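Local structure of Lmo0325 protein (Listeria monocytogenes EGD-e, 4RYK) at residues 146-150 with 172-176; 207-211 with 226-230; 248-252 with 289-293; 255-259 with 296-300. The protein is a putative transcriptional regulator that probably binds DNA through an N-terminal helix-turn-helix region followed by an Rgg-type helical-repeat C-terminal region. All coordinates share one frame; numbering follows the deposited sequence.

Contact 1 (146-150 with 172-176); sequences KKIIH and SFFEE
The CA atoms of Lys-146 and Phe-173 lie 6.1 Å apart and those of His-150 and Phe-174 7.2 Å, which sets one turn of helix 143-153 against two consecutive residues of the connection to helix 176-193. Phe-173 closes a 3-10 turn, whereas Phe-174, in the loop, has an extended backbone, and Glu-175 then takes the N-cap position of helix 176-193. The two phenyl rings meet the helix at different levels. Over one face of Phe-173, towards its rim, rests CG of Lys-146, a CH-pi contact 4.0 Å from the ring centroid and 21° off the normal. The lysine chain then bends at chi3 (56°), and its NZ forms a salt bridge with Asp-143. In the all-helical C-terminal region, whose family belongs to the TPR clan, the link from helix 161-170 to helix 176-193 is thus pinned to helix 143-153. Ile-149 serves both rings with separate branches: CD1 approaches CE2 of Phe-173 at 3.8 Å, while CG2, anti to the backbone N, meets CZ at the edge of Phe-174 at 4.1 Å. CE1 of Phe-174 comes within 3.7 Å of the His-150 CA, and its CD1 lies near the plane of the imidazole, at the edge. No hydrogen bond spans the segments. Phe-182 packs edge-to-face with Phe-174, and Ile-119 and Thr-122 of helix 113-132 close in on Ile-149 and Phe-173.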
loop_
_atom_site.group_PDB
_atom_site.type_symbol
_atom_site.label_atom_id
_atom_site.label_comp_id
_atom_site.label_asym_id
_atom_site.label_seq_id
_atom_site.Cartn_x
_atom_site.Cartn_y
_atom_site.Cartn_z
ATOM N N LYS A 146 27.154 -9.952 -14.273
ATOM C CA LYS A 146 26.960 -8.506 -14.391
ATOM C C LYS A 146 26.575 -8.136 -15.822
ATOM O O LYS A 146 25.746 -7.267 -16.056
ATOM C CB LYS A 146 28.229 -7.774 -14.026
ATOM C CG LYS A 146 28.670 -7.962 -12.578
ATOM C CD LYS A 146 30.173 -7.745 -12.453
ATOM C CE LYS A 146 30.633 -6.383 -12.980
ATOM N NZ LYS A 146 32.029 -6.449 -13.505
ATOM N N LYS A 147 27.183 -8.818 -16.782
ATOM C CA LYS A 147 26.830 -8.631 -18.168
ATOM C C LYS A 147 25.369 -8.991 -18.448
ATOM O O LYS A 147 24.670 -8.300 -19.197
ATOM C CB LYS A 147 27.743 -9.471 -19.042
ATOM C CG LYS A 147 27.450 -9.340 -20.524
ATOM C CD LYS A 147 28.542 -10.042 -21.321
ATOM C CE LYS A 147 28.026 -10.535 -22.668
ATOM N NZ LYS A 147 27.581 -9.379 -23.476
ATOM N N ILE A 148 24.906 -10.092 -17.887
ATOM C CA ILE A 148 23.513 -10.483 -18.097
ATOM C C ILE A 148 22.554 -9.391 -17.597
ATOM O O ILE A 148 21.573 -9.065 -18.230
ATOM C CB ILE A 148 23.217 -11.825 -17.422
ATOM C CG1 ILE A 148 23.755 -12.959 -18.287
ATOM C CG2 ILE A 148 21.715 -12.029 -17.214
ATOM C CD1 ILE A 148 23.842 -14.284 -17.539
ATOM N N ILE A 149 22.856 -8.832 -16.453
ATOM C CA ILE A 149 21.991 -7.841 -15.846
ATOM C C ILE A 149 22.061 -6.548 -16.660
ATOM O O ILE A 149 21.053 -5.974 -17.022
ATOM C CB ILE A 149 22.422 -7.583 -14.392
ATOM C CG1 ILE A 149 22.167 -8.836 -13.567
ATOM C CG2 ILE A 149 21.679 -6.365 -13.824
ATOM C CD1 ILE A 149 23.005 -8.893 -12.302
ATOM N N HIS A 150 23.275 -6.117 -16.972
ATOM C CA HIS A 150 23.465 -4.953 -17.831
ATOM C C HIS A 150 22.690 -5.078 -19.133
ATOM O O HIS A 150 22.006 -4.130 -19.556
ATOM C CB HIS A 150 24.945 -4.731 -18.169
ATOM C CG HIS A 150 25.141 -3.716 -19.237
ATOM N ND1 HIS A 150 25.106 -4.036 -20.583
ATOM C CD2 HIS A 150 25.271 -2.373 -19.170
ATOM C CE1 HIS A 150 25.245 -2.929 -21.297
ATOM N NE2 HIS A 150 25.361 -1.908 -20.465
ATOM N N SER A 172 25.731 -0.886 -8.766
ATOM C CA SER A 172 27.172 -0.787 -8.618
ATOM C C SER A 172 27.907 -1.569 -9.734
ATOM O O SER A 172 29.103 -1.418 -9.920
ATOM C CB SER A 172 27.583 -1.275 -7.207
ATOM O OG SER A 172 27.413 -2.693 -7.053
ATOM N N PHE A 173 27.191 -2.398 -10.489
ATOM C CA PHE A 173 27.822 -3.120 -11.587
ATOM C C PHE A 173 28.108 -2.275 -12.815
ATOM O O PHE A 173 28.832 -2.711 -13.682
ATOM C CB PHE A 173 26.984 -4.321 -12.019
ATOM C CG PHE A 173 26.639 -5.258 -10.895
ATOM C CD1 PHE A 173 27.511 -5.452 -9.831
ATOM C CD2 PHE A 173 25.445 -5.952 -10.909
ATOM C CE1 PHE A 173 27.193 -6.324 -8.808
ATOM C CE2 PHE A 173 25.123 -6.825 -9.893
ATOM C CZ PHE A 173 25.988 -7.008 -8.834
ATOM N N PHE A 174 27.564 -1.077 -12.908
ATOM C CA PHE A 174 27.648 -0.328 -14.157
ATOM C C PHE A 174 28.613 0.833 -14.027
ATOM O O PHE A 174 28.766 1.389 -12.950
ATOM C CB PHE A 174 26.291 0.217 -14.535
ATOM C CG PHE A 174 25.153 -0.761 -14.359
ATOM C CD1 PHE A 174 25.205 -2.018 -14.913
ATOM C CD2 PHE A 174 24.028 -0.387 -13.670
ATOM C CE1 PHE A 174 24.139 -2.894 -14.771
ATOM C CE2 PHE A 174 22.967 -1.266 -13.481
ATOM C CZ PHE A 174 23.028 -2.528 -14.055
ATOM N N GLU A 175 29.229 1.224 -15.137
ATOM C CA GLU A 175 29.963 2.489 -15.181
ATOM C C GLU A 175 29.020 3.656 -14.904
ATOM O O GLU A 175 27.792 3.580 -15.123
ATOM C CB GLU A 175 30.561 2.718 -16.564
ATOM C CG GLU A 175 31.439 1.587 -17.031
ATOM C CD GLU A 175 32.083 1.881 -18.365
ATOM O OE1 GLU A 175 31.340 2.182 -19.346
ATOM O OE2 GLU A 175 33.332 1.810 -18.419
ATOM N N GLU A 176 29.609 4.755 -14.472
ATOM C CA GLU A 176 28.863 5.923 -14.085
ATOM C C GLU A 176 27.979 6.440 -15.197
ATOM O O GLU A 176 26.840 6.806 -14.945
ATOM C CB GLU A 176 29.783 7.025 -13.610
ATOM C CG GLU A 176 29.007 8.159 -12.949
ATOM C CD GLU A 176 29.904 9.133 -12.170
ATOM O OE1 GLU A 176 31.084 8.818 -11.903
ATOM O OE2 GLU A 176 29.434 10.227 -11.810
#

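Contact 2 (207-211 with 226-230)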
loop_
_atom_site.group_PDB
_atom_site.type_symbol
_atom_site.label_atom_id
_atom_site.label_comp_id
_atom_site.label_asym_id
_atom_site.label_seq_id
_atom_site.Cartn_x
_atom_site.Cartn_y
_atom_site.Cartn_z
ATOM N N PHE A 207 15.535 5.751 -3.861
ATOM C CA PHE A 207 16.099 7.093 -3.830
ATOM C C PHE A 207 16.885 7.320 -2.542
ATOM O O PHE A 207 17.901 8.032 -2.547
ATOM C CB PHE A 207 15.035 8.175 -3.918
ATOM C CG PHE A 207 14.367 8.317 -5.270
ATOM C CD1 PHE A 207 15.090 8.290 -6.437
ATOM C CD2 PHE A 207 13.011 8.525 -5.346
ATOM C CE1 PHE A 207 14.475 8.458 -7.654
ATOM C CE2 PHE A 207 12.387 8.690 -6.551
ATOM C CZ PHE A 207 13.134 8.646 -7.723
ATOM N N ALA A 208 16.392 6.766 -1.432
ATOM C CA ALA A 208 17.139 6.810 -0.157
ATOM C C ALA A 208 18.495 6.145 -0.288
ATOM O O ALA A 208 19.503 6.721 0.109
ATOM C CB ALA A 208 16.376 6.108 0.923
ATOM N N ASN A 209 18.508 4.945 -0.870
ATOM C CA ASN A 209 19.768 4.211 -1.094
ATOM C C ASN A 209 20.768 4.940 -1.944
ATOM O O ASN A 209 21.963 4.954 -1.632
ATOM C CB ASN A 209 19.534 2.829 -1.691
ATOM C CG ASN A 209 18.980 1.845 -0.677
ATOM O OD1 ASN A 209 18.930 2.103 0.514
ATOM N ND2 ASN A 209 18.574 0.701 -1.156
ATOM N N LEU A 210 20.291 5.539 -3.021
ATOM C CA LEU A 210 21.186 6.304 -3.888
ATOM C C LEU A 210 21.731 7.548 -3.202
ATOM O O LEU A 210 22.920 7.870 -3.337
ATOM C CB LEU A 210 20.458 6.764 -5.123
ATOM C CG LEU A 210 20.022 5.654 -6.063
ATOM C CD1 LEU A 210 19.284 6.277 -7.249
ATOM C CD2 LEU A 210 21.209 4.808 -6.531
ATOM N N THR A 211 20.861 8.248 -2.469
ATOM C CA THR A 211 21.271 9.467 -1.808
ATOM C C THR A 211 22.388 9.116 -0.832
ATOM O O THR A 211 23.400 9.808 -0.742
ATOM C CB THR A 211 20.106 10.136 -1.084
ATOM O OG1 THR A 211 19.049 10.433 -2.004
ATOM C CG2 THR A 211 20.519 11.396 -0.441
ATOM N N VAL A 226 19.030 13.680 -6.085
ATOM C CA VAL A 226 18.309 12.485 -5.704
ATOM C C VAL A 226 17.466 12.709 -4.430
ATOM O O VAL A 226 16.337 12.243 -4.346
ATOM C CB VAL A 226 19.253 11.295 -5.533
ATOM C CG1 VAL A 226 18.465 10.073 -5.129
ATOM C CG2 VAL A 226 19.971 10.995 -6.842
ATOM N N LEU A 227 18.016 13.439 -3.461
ATOM C CA LEU A 227 17.262 13.801 -2.276
ATOM C C LEU A 227 15.978 14.530 -2.637
ATOM O O LEU A 227 14.914 14.249 -2.059
ATOM C CB LEU A 227 18.095 14.666 -1.315
ATOM C CG LEU A 227 17.359 15.238 -0.094
ATOM C CD1 LEU A 227 16.779 14.151 0.795
ATOM C CD2 LEU A 227 18.273 16.072 0.761
ATOM N N GLU A 228 16.051 15.461 -3.580
ATOM C CA GLU A 228 14.849 16.204 -3.986
ATOM C C GLU A 228 13.763 15.225 -4.490
ATOM O O GLU A 228 12.551 15.420 -4.261
ATOM C CB GLU A 228 15.253 17.266 -5.007
ATOM C CG GLU A 228 14.140 17.990 -5.748
ATOM C CD GLU A 228 14.606 18.647 -7.089
ATOM O OE1 GLU A 228 15.826 18.987 -7.258
ATOM O OE2 GLU A 228 13.725 18.815 -7.990
ATOM N N LYS A 229 14.181 14.145 -5.140
ATOM C CA LYS A 229 13.230 13.142 -5.602
ATOM C C LYS A 229 12.661 12.344 -4.463
ATOM O O LYS A 229 11.505 11.969 -4.494
ATOM C CB LYS A 229 13.868 12.134 -6.539
ATOM C CG LYS A 229 14.340 12.717 -7.856
ATOM C CD LYS A 229 13.203 13.076 -8.794
ATOM C CE LYS A 229 13.677 14.284 -9.595
ATOM N NZ LYS A 229 12.888 14.436 -10.793
ATOM N N LEU A 230 13.505 12.015 -3.499
ATOM C CA LEU A 230 13.046 11.303 -2.314
ATOM C C LEU A 230 12.001 12.185 -1.574
ATOM O O LEU A 230 10.973 11.693 -1.148
ATOM C CB LEU A 230 14.219 10.991 -1.411
ATOM C CG LEU A 230 13.821 10.482 -0.030
ATOM C CD1 LEU A 230 13.074 9.187 -0.151
ATOM C CD2 LEU A 230 15.046 10.249 0.815
#
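The ring of Phe-207 carries CB of Lys-229 over the centre of one face, 3.6 Å from the centroid and only 8° off the normal, a nearly axial CH-pi contact. Val-226 CG1 comes obliquely to CD1 of the ring at 4.0 Å, and Tyr-190 of helix 176-193 joins the same phenyl group edge-to-face. The two segments belong to consecutive helices, 197-216 and 220-235, which form an antiparallel helical hairpin of the kind that builds TPR-like repeats; their local axes are 8.7 Å apart with directions at 155°. Across this contact the lysine side chain touches the ring through CB; beyond it the chain bends at chi2 (-72°) and its end leaves the interface. Beside the ring contact, CB of Phe-207 meets CB of Leu-230, and the Leu-230 CD2 reaches Ala-208. Val-226 CG1 touches both Leu-210 CB and Thr-211, whose OG1 is 3.2 Å from that methyl. The threonine hydroxyl is nevertheless satisfied within its own helix: OG1 donates to Phe-207 O at 2.7 Å, while Thr-211 N binds the same oxygen from the opposite face of the carbonyl plane at 3.0 Å.

Contact 3 (248-252 with 289-293)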
loop_
_atom_site.group_PDB
_atom_site.type_symbol
_atom_site.label_atom_id
_atom_site.label_comp_id
_atom_site.label_asym_id
_atom_site.label_seq_id
_atom_site.Cartn_x
_atom_site.Cartn_y
_atom_site.Cartn_z
ATOM N N VAL A 248 13.373 9.721 6.707
ATOM C CA VAL A 248 14.609 9.395 5.974
ATOM C C VAL A 248 15.116 10.608 5.224
ATOM O O VAL A 248 16.316 10.958 5.332
ATOM C CB VAL A 248 14.415 8.232 5.015
ATOM C CG1 VAL A 248 15.717 7.961 4.269
ATOM C CG2 VAL A 248 13.977 6.970 5.750
ATOM N N ALA A 249 14.213 11.263 4.487
ATOM C CA ALA A 249 14.560 12.514 3.766
ATOM C C ALA A 249 15.076 13.613 4.703
ATOM O O ALA A 249 16.043 14.309 4.381
ATOM C CB ALA A 249 13.369 13.028 2.982
ATOM N N ASN A 250 14.459 13.749 5.877
ATOM C CA ASN A 250 14.947 14.716 6.852
ATOM C C ASN A 250 16.356 14.374 7.320
ATOM O O ASN A 250 17.184 15.286 7.459
ATOM C CB ASN A 250 14.041 14.853 8.082
ATOM C CG ASN A 250 12.767 15.665 7.813
ATOM O OD1 ASN A 250 12.644 16.367 6.811
ATOM N ND2 ASN A 250 11.821 15.582 8.743
ATOM N N TYR A 251 16.620 13.082 7.581
ATOM C CA TYR A 251 17.952 12.642 7.929
ATOM C C TYR A 251 18.995 13.046 6.851
ATOM O O TYR A 251 20.008 13.679 7.141
ATOM C CB TYR A 251 18.016 11.126 8.162
ATOM C CG TYR A 251 19.443 10.740 8.450
ATOM C CD1 TYR A 251 20.310 10.410 7.423
ATOM C CD2 TYR A 251 19.937 10.772 9.752
ATOM C CE1 TYR A 251 21.652 10.120 7.675
ATOM C CE2 TYR A 251 21.252 10.489 10.029
ATOM C CZ TYR A 251 22.123 10.169 8.991
ATOM O OH TYR A 251 23.436 9.892 9.301
ATOM N N TYR A 252 18.756 12.662 5.611
ATOM C CA TYR A 252 19.723 12.980 4.547
ATOM C C TYR A 252 19.891 14.486 4.242
ATOM O O TYR A 252 20.985 14.920 3.881
ATOM C CB TYR A 252 19.440 12.152 3.274
ATOM C CG TYR A 252 19.770 10.687 3.466
ATOM C CD1 TYR A 252 21.076 10.277 3.735
ATOM C CD2 TYR A 252 18.801 9.712 3.367
ATOM C CE1 TYR A 252 21.392 8.940 3.913
ATOM C CE2 TYR A 252 19.101 8.360 3.557
ATOM C CZ TYR A 252 20.382 7.986 3.851
ATOM O OH TYR A 252 20.690 6.662 4.038
ATOM N N TYR A 289 20.773 4.161 11.969
ATOM C CA TYR A 289 21.120 5.495 11.477
ATOM C C TYR A 289 22.078 6.211 12.393
ATOM O O TYR A 289 22.801 7.063 11.902
ATOM C CB TYR A 289 19.897 6.404 11.213
ATOM C CG TYR A 289 19.375 6.166 9.840
ATOM C CD1 TYR A 289 18.467 5.180 9.609
ATOM C CD2 TYR A 289 19.856 6.880 8.761
ATOM C CE1 TYR A 289 18.019 4.912 8.346
ATOM C CE2 TYR A 289 19.418 6.617 7.490
ATOM C CZ TYR A 289 18.500 5.629 7.302
ATOM O OH TYR A 289 18.045 5.336 6.067
ATOM N N SER A 290 22.047 5.921 13.700
ATOM C CA SER A 290 23.098 6.398 14.617
ATOM C C SER A 290 24.498 5.973 14.219
ATOM O O SER A 290 25.422 6.732 14.386
ATOM C CB SER A 290 22.879 5.880 16.027
ATOM O OG SER A 290 21.624 6.363 16.425
ATOM N N VAL A 291 24.637 4.749 13.737
ATOM C CA VAL A 291 25.906 4.268 13.227
ATOM C C VAL A 291 26.267 5.026 11.958
ATOM O O VAL A 291 27.381 5.504 11.804
ATOM C CB VAL A 291 25.827 2.773 12.920
ATOM C CG1 VAL A 291 27.112 2.284 12.207
ATOM C CG2 VAL A 291 25.592 2.045 14.224
ATOM N N VAL A 292 25.318 5.151 11.048
ATOM C CA VAL A 292 25.589 5.912 9.861
ATOM C C VAL A 292 26.082 7.296 10.223
ATOM O O VAL A 292 27.023 7.830 9.614
ATOM C CB VAL A 292 24.347 6.037 8.991
ATOM C CG1 VAL A 292 24.652 6.858 7.758
ATOM C CG2 VAL A 292 23.824 4.657 8.594
ATOM N N LEU A 293 25.453 7.882 11.228
ATOM C CA LEU A 293 25.730 9.275 11.543
ATOM C C LEU A 293 27.130 9.407 12.116
ATOM O O LEU A 293 27.873 10.344 11.771
ATOM C CB LEU A 293 24.717 9.827 12.537
ATOM C CG LEU A 293 24.996 11.220 13.082
ATOM C CD1 LEU A 293 25.161 12.170 11.910
ATOM C CD2 LEU A 293 23.887 11.719 13.987
#
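Tyr-251 offers a ring face to the edge of Tyr-289: CD2 of Tyr-289 sits over the centre of the Tyr-251 ring, the centroids are 4.9 Å apart and the planes meet at 63°, an edge-to-face pair. With CG anti to the backbone N (chi1 177°), Tyr-251 extends towards helix 283-300, and its OH comes to 3.3 Å from CA of Leu-293, with Val-292 CG1 at 3.6 Å from the same oxygen. That long reach suits helices 243-259 and 283-300, which run almost parallel with local axes 12.5 Å apart. Helix 263-279 lies between them in sequence, an alignment of alternate helices consistent with a TPR-like superhelix. Trp-277 from that intervening helix stacks on Tyr-289. Tyr-252 brings its end to the same edge of Tyr-289, whose CE2 is 4.0 Å from Tyr-252 CZ. Asn-250, on the same turn, faces elsewhere and hydrogen-bonds Glu-279 and His-281 of the second subunit. The hydroxyls of Tyr-252 and Tyr-289 are 3.6 Å apart without a hydrogen bond, and the Tyr-252 OH is instead bonded to Asp-212. Cohesion between the two segments therefore comes from aromatic and aliphatic contact, even though three phenol groups take part.

Contact 4 (255-259 with 296-300); sequences AIWMK and FLEKE
Lys-259 NZ meets Glu-300 OE1 at 3.4 Å in a salt bridge whose hydrogen bond is weak, and it has a second weak partner in Asn-218 OD1. Successive bends at chi2, chi3 and chi4 fold the lysine towards the carboxylate, so that its CD too comes 3.3 Å from the same oxygen. Next to this ion pair lies Phe-296, its ring sandwiched between CB of Ala-255 over one face and CG of its own helix neighbour Glu-300 over the opposite face, both offset towards the rim. CG of Lys-259 lies at the ring edge, 3.9 Å from the Phe-296 CZ, and Ala-255 O approaches that CZ at 3.5 Å. Selenomethionine Met-258 adds a Met-aromatic contact: SE stands at the edge, 5.3 Å from the centroid, while CE packs obliquely on Phe-296 CE1 at 3.6 Å. SE also touches Leu-297 CD2. The arrangement ties the end of helix 243-259 to the C-terminal part of helix 283-300, two nearly parallel segments (20°), consistent with a TPR-like stack. Around them, Ile-215 of helix 197-216 touches Ala-255 and Phe-296, Ile-220 of helix 220-235 reaches Lys-259, and Tyr-267 of helix 263-279 backs Met-258 and Leu-297.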
loop_
_atom_site.group_PDB
_atom_site.type_symbol
_atom_site.label_atom_id
_atom_site.label_comp_id
_atom_site.label_asym_id
_atom_site.label_seq_id
_atom_site.Cartn_x
_atom_site.Cartn_y
_atom_site.Cartn_z
ATOM N N ALA A 255 22.409 15.573 6.696
ATOM C CA ALA A 255 23.766 15.186 6.333
ATOM C C ALA A 255 24.326 16.112 5.247
ATOM O O ALA A 255 25.467 16.549 5.321
ATOM C CB ALA A 255 23.760 13.743 5.836
ATOM N N ILE A 256 23.514 16.395 4.233
ATOM C CA ILE A 256 23.922 17.280 3.167
ATOM C C ILE A 256 24.184 18.701 3.650
ATOM O O ILE A 256 25.151 19.347 3.218
ATOM C CB ILE A 256 22.919 17.263 2.027
ATOM C CG1 ILE A 256 22.931 15.859 1.379
ATOM C CG2 ILE A 256 23.272 18.342 1.010
ATOM C CD1 ILE A 256 21.963 15.684 0.234
ATOM N N TRP A 257 23.364 19.179 4.558
ATOM C CA TRP A 257 23.660 20.460 5.178
ATOM C C TRP A 257 25.017 20.462 5.854
ATOM O O TRP A 257 25.775 21.444 5.728
ATOM C CB TRP A 257 22.577 20.871 6.173
ATOM C CG TRP A 257 21.363 21.444 5.505
ATOM C CD1 TRP A 257 21.304 22.038 4.284
ATOM C CD2 TRP A 257 20.035 21.489 6.034
ATOM N NE1 TRP A 257 20.022 22.445 4.022
ATOM C CE2 TRP A 257 19.229 22.137 5.089
ATOM C CE3 TRP A 257 19.457 21.067 7.237
ATOM C CZ2 TRP A 257 17.858 22.348 5.284
ATOM C CZ3 TRP A 257 18.099 21.296 7.442
ATOM C CH2 TRP A 257 17.317 21.931 6.464
HETATM N N MSE A 258 25.360 19.384 6.549
HETATM C CA MSE A 258 26.668 19.325 7.203
HETATM C C MSE A 258 27.777 19.434 6.197
HETATM O O MSE A 258 28.738 20.130 6.399
HETATM C CB MSE A 258 26.821 18.057 8.036
HETATM C CG MSE A 258 25.837 18.085 9.189
HETATM SE SE MSE A 258 26.186 16.724 10.546
HETATM C CE MSE A 258 25.006 15.351 9.823
ATOM N N LYS A 259 27.628 18.749 5.093
ATOM C CA LYS A 259 28.571 18.817 4.013
ATOM C C LYS A 259 28.579 20.160 3.319
ATOM O O LYS A 259 29.565 20.502 2.714
ATOM C CB LYS A 259 28.225 17.778 2.958
ATOM C CG LYS A 259 28.510 16.354 3.369
ATOM C CD LYS A 259 30.000 16.089 3.394
ATOM C CE LYS A 259 30.574 15.982 1.996
ATOM N NZ LYS A 259 31.878 16.691 1.964
ATOM N N PHE A 296 29.739 8.953 9.476
ATOM C CA PHE A 296 29.741 10.122 8.621
ATOM C C PHE A 296 30.525 11.264 9.287
ATOM O O PHE A 296 31.358 11.912 8.647
ATOM C CB PHE A 296 28.309 10.510 8.326
ATOM C CG PHE A 296 28.161 11.852 7.731
ATOM C CD1 PHE A 296 27.983 12.951 8.534
ATOM C CD2 PHE A 296 28.180 12.017 6.353
ATOM C CE1 PHE A 296 27.830 14.203 7.973
ATOM C CE2 PHE A 296 27.995 13.264 5.786
ATOM C CZ PHE A 296 27.827 14.366 6.598
ATOM N N LEU A 297 30.281 11.500 10.572
ATOM C CA LEU A 297 30.972 12.567 11.280
ATOM C C LEU A 297 32.476 12.323 11.252
ATOM O O LEU A 297 33.258 13.238 11.066
ATOM C CB LEU A 297 30.521 12.624 12.728
ATOM C CG LEU A 297 29.095 13.073 13.011
ATOM C CD1 LEU A 297 28.828 13.081 14.520
ATOM C CD2 LEU A 297 28.824 14.430 12.377
ATOM N N GLU A 298 32.870 11.074 11.439
ATOM C CA GLU A 298 34.248 10.692 11.296
ATOM C C GLU A 298 34.847 10.834 9.891
ATOM O O GLU A 298 35.855 11.510 9.725
ATOM C CB GLU A 298 34.410 9.263 11.752
ATOM C CG GLU A 298 35.054 9.169 13.110
ATOM C CD GLU A 298 35.868 7.926 13.185
ATOM O OE1 GLU A 298 35.307 6.891 12.762
ATOM O OE2 GLU A 298 37.031 7.990 13.615
ATOM N N LYS A 299 34.266 10.182 8.896
ATOM C CA LYS A 299 34.782 10.309 7.549
ATOM C C LYS A 299 34.883 11.794 7.242
ATOM O O LYS A 299 35.944 12.298 6.944
ATOM C CB LYS A 299 33.850 9.635 6.548
ATOM C CG LYS A 299 34.260 9.833 5.099
ATOM C CD LYS A 299 33.427 8.969 4.162
ATOM C CE LYS A 299 33.600 9.353 2.698
ATOM N NZ LYS A 299 34.990 9.780 2.355
ATOM N N GLU A 300 33.782 12.518 7.377
ATOM C CA GLU A 300 33.786 13.921 7.007
ATOM C C GLU A 300 34.595 14.749 7.963
ATOM O O GLU A 300 34.873 15.906 7.688
ATOM C CB GLU A 300 32.380 14.465 6.969
ATOM C CG GLU A 300 31.450 13.643 6.095
ATOM C CD GLU A 300 32.074 13.236 4.776
ATOM O OE1 GLU A 300 32.616 14.132 4.090
ATOM O OE2 GLU A 300 32.000 12.029 4.429
#

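How the contacts relate
Contacts 2 and 3 are buried, whereas contacts 1 and 4 are only partly so. Contacts 3 and 4 join the same two helices, 243-259 and 283-300, at successive levels, meeting where Leu-293 CD1 packs on Met-258 CE; tyrosines dominate the inner level and an ion pair appears at the outer one. Contact 2, an antiparallel hairpin of neighbouring helices, abuts contact 3 through Leu-230, Leu-227 and Ala-208, and contact 4 through Leu-227 and Ile-256. Contact 1 stands apart, with centres 20 Å or more from the others, and is the one contact that pairs a helix with a loop instead of two helices.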